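Local coordinates for glutathione peroxidase-like protein (Trypanosoma brucei, PDB 2VUP) that probably acts as a peroxidase of the glutathione peroxidase family, reducing peroxides with electrons supplied by tryparedoxin, at residues E101-K104 / E105-T109. Residues are numbered along the deposited sequence; the frame is centred on the assembly and turned at random. Where two conformers were deposited one is given.
Sequences EEIK and EFVCT
I103 and V107 project from the same face of the helix, one turn apart, and their CG2 methyls meet at 4.1 Å. On I103 this methyl stands anti to the backbone N, with CG1 beside that N (chi1 -66°). V107 CG2 lies beside its own backbone N, anti to the carbonyl carbon, which brings it within 3.2 Å of I103 O, the carbonyl of the preceding turn.

Four successive i to i+4 backbone bonds hold this spacing. The two central ones are the straighter: F106 N to E102 O has an N-H...O angle of 173°, and V107 N reaches I103 O at 3.0 Å. The flanking bonds bend more; C108 N to K104 O stretches to 3.3 Å at 149°, and C108 SG lies equally close to that oxygen. The side chains of E101, E102 and E105 are exposed.

Further out, N99 OD1 accepts the backbone N-H of E102 near the start of the helix. V107 packs on Y67 and F106 on T63, both in helix 63-77, while F106 also touches S58; its side chain lies about 9 Å from that of C60, the predicted active-site cysteine. The contact thus belongs to an amphipathic stretch of helix 100-111, with I103 and V107 buried and the glutamates exposed, in the thioredoxin-like glutathione peroxidase fold.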
ATOM      1  N   GLU A 101      10.858  11.402  -7.712  1.00 31.92           N
ATOM      2  CA  GLU A 101      11.936  12.037  -6.931  0.50 32.61           C
ATOM      3  C   GLU A 101      11.390  13.104  -5.977  1.00 32.90           C
ATOM      4  O   GLU A 101      11.845  13.236  -4.836  1.00 33.14           O
ATOM      5  CB  GLU A 101      12.991  12.654  -7.860  0.50 32.67           C
ATOM      6  CG  GLU A 101      14.173  13.302  -7.130  0.50 33.26           C
ATOM      7  CD  GLU A 101      14.802  14.447  -7.911  0.50 33.85           C
ATOM      8  OE1 GLU A 101      15.134  14.256  -9.103  0.50 33.65           O
ATOM      9  OE2 GLU A 101      14.972  15.539  -7.324  0.50 34.46           O
ATOM     10  N   GLU A 102      10.414  13.874  -6.457  1.00 33.61           N
ATOM     11  CA  GLU A 102       9.750  14.890  -5.633  1.00 34.48           C
ATOM     12  C   GLU A 102       8.945  14.235  -4.513  1.00 34.91           C
ATOM     13  O   GLU A 102       8.968  14.700  -3.363  1.00 34.63           O
ATOM     14  CB  GLU A 102       8.851  15.780  -6.488  1.00 34.71           C
ATOM     15  CG  GLU A 102       9.611  16.838  -7.265  1.00 35.98           C
ATOM     16  CD  GLU A 102       8.872  17.347  -8.495  1.00 37.39           C
ATOM     17  OE1 GLU A 102       7.869  16.725  -8.916  1.00 37.93           O
ATOM     18  OE2 GLU A 102       9.315  18.372  -9.055  1.00 38.19           O
ATOM     19  N   ILE A 103       8.252  13.145  -4.854  1.00 35.21           N
ATOM     20  CA  ILE A 103       7.489  12.368  -3.879  1.00 35.51           C
ATOM     21  C   ILE A 103       8.429  11.763  -2.823  1.00 36.17           C
ATOM     22  O   ILE A 103       8.184  11.893  -1.623  1.00 36.01           O
ATOM     23  CB  ILE A 103       6.626  11.266  -4.563  1.00 35.26           C
ATOM     24  CG1 ILE A 103       5.536  11.894  -5.437  1.00 34.67           C
ATOM     25  CG2 ILE A 103       5.993  10.346  -3.522  1.00 35.08           C
ATOM     26  CD1 ILE A 103       5.102  11.023  -6.609  1.00 34.07           C
ATOM     27  N   LYS A 104       9.503  11.119  -3.279  1.00 37.15           N
ATOM     28  CA  LYS A 104      10.523  10.561  -2.383  1.00 38.32           C
ATOM     29  C   LYS A 104      11.016  11.585  -1.361  1.00 38.88           C
ATOM     30  O   LYS A 104      11.121  11.279  -0.174  1.00 38.91           O
ATOM     31  CB  LYS A 104      11.709  10.007  -3.183  1.00 38.45           C
ATOM     32  CG  LYS A 104      11.539   8.564  -3.633  1.00 39.06           C
ATOM     33  CD  LYS A 104      12.352   8.246  -4.890  1.00 40.34           C
ATOM     34  CE  LYS A 104      13.841   8.046  -4.627  1.00 41.65           C
ATOM     35  NZ  LYS A 104      14.653   9.231  -5.053  1.00 42.41           N
ATOM     36  N   GLU A 105      11.299  12.799  -1.826  1.00 39.74           N
ATOM     37  CA  GLU A 105      11.824  13.848  -0.956  1.00 40.84           C
ATOM     38  C   GLU A 105      10.787  14.341   0.055  1.00 41.02           C
ATOM     39  O   GLU A 105      11.058  14.375   1.256  1.00 41.21           O
ATOM     40  CB  GLU A 105      12.396  15.012  -1.778  1.00 41.03           C
ATOM     41  CG  GLU A 105      13.406  15.872  -1.011  1.00 42.78           C
ATOM     42  CD  GLU A 105      14.592  15.066  -0.482  1.00 44.71           C
ATOM     43  OE1 GLU A 105      15.440  14.628  -1.295  1.00 45.58           O
ATOM     44  OE2 GLU A 105      14.674  14.871   0.749  1.00 45.34           O
ATOM     45  N   PHE A 106       9.605  14.708  -0.436  1.00 41.40           N
ATOM     46  CA  PHE A 106       8.491  15.157   0.408  1.00 41.76           C
ATOM     47  C   PHE A 106       8.208  14.175   1.550  1.00 42.14           C
ATOM     48  O   PHE A 106       8.107  14.564   2.718  1.00 42.02           O
ATOM     49  CB  PHE A 106       7.243  15.365  -0.463  1.00 41.64           C
ATOM     50  CG  PHE A 106       5.967  15.556   0.315  1.00 41.59           C
ATOM     51  CD1 PHE A 106       5.601  16.816   0.780  1.00 42.03           C
ATOM     52  CD2 PHE A 106       5.115  14.478   0.559  1.00 41.73           C
ATOM     53  CE1 PHE A 106       4.411  16.998   1.495  1.00 41.99           C
ATOM     54  CE2 PHE A 106       3.926  14.645   1.273  1.00 41.20           C
ATOM     55  CZ  PHE A 106       3.575  15.908   1.742  1.00 41.60           C
ATOM     56  N   VAL A 107       8.099  12.901   1.187  1.00 42.63           N
ATOM     57  CA  VAL A 107       7.729  11.823   2.099  1.00 43.13           C
ATOM     58  C   VAL A 107       8.749  11.618   3.229  1.00 43.64           C
ATOM     59  O   VAL A 107       8.377  11.377   4.383  1.00 43.46           O
ATOM     60  CB  VAL A 107       7.482  10.519   1.288  1.00 43.13           C
ATOM     61  CG1 VAL A 107       7.491   9.280   2.165  1.00 42.82           C
ATOM     62  CG2 VAL A 107       6.169  10.632   0.520  1.00 43.19           C
ATOM     63  N   CYS A 108      10.029  11.733   2.889  1.00 44.32           N
ATOM     64  CA  CYS A 108      11.105  11.534   3.857  1.00 45.05           C
ATOM     65  C   CYS A 108      11.333  12.745   4.765  1.00 45.09           C
ATOM     66  O   CYS A 108      11.591  12.581   5.957  1.00 45.25           O
ATOM     67  CB  CYS A 108      12.392  11.135   3.141  1.00 45.25           C
ATOM     68  SG  CYS A 108      12.276   9.508   2.361  1.00 46.85           S
ATOM     69  N   THR A 109      11.227  13.948   4.203  1.00 45.16           N
ATOM     70  CA  THR A 109      11.411  15.187   4.972  1.00 45.33           C
ATOM     71  C   THR A 109      10.280  15.433   5.977  1.00 45.15           C
ATOM     72  O   THR A 109      10.533  15.819   7.123  1.00 45.28           O
ATOM     73  CB  THR A 109      11.567  16.440   4.063  1.00 45.38           C
ATOM     74  OG1 THR A 109      10.429  16.564   3.200  1.00 46.01           O
ATOM     75  CG2 THR A 109      12.837  16.358   3.221  1.00 45.53           C
TER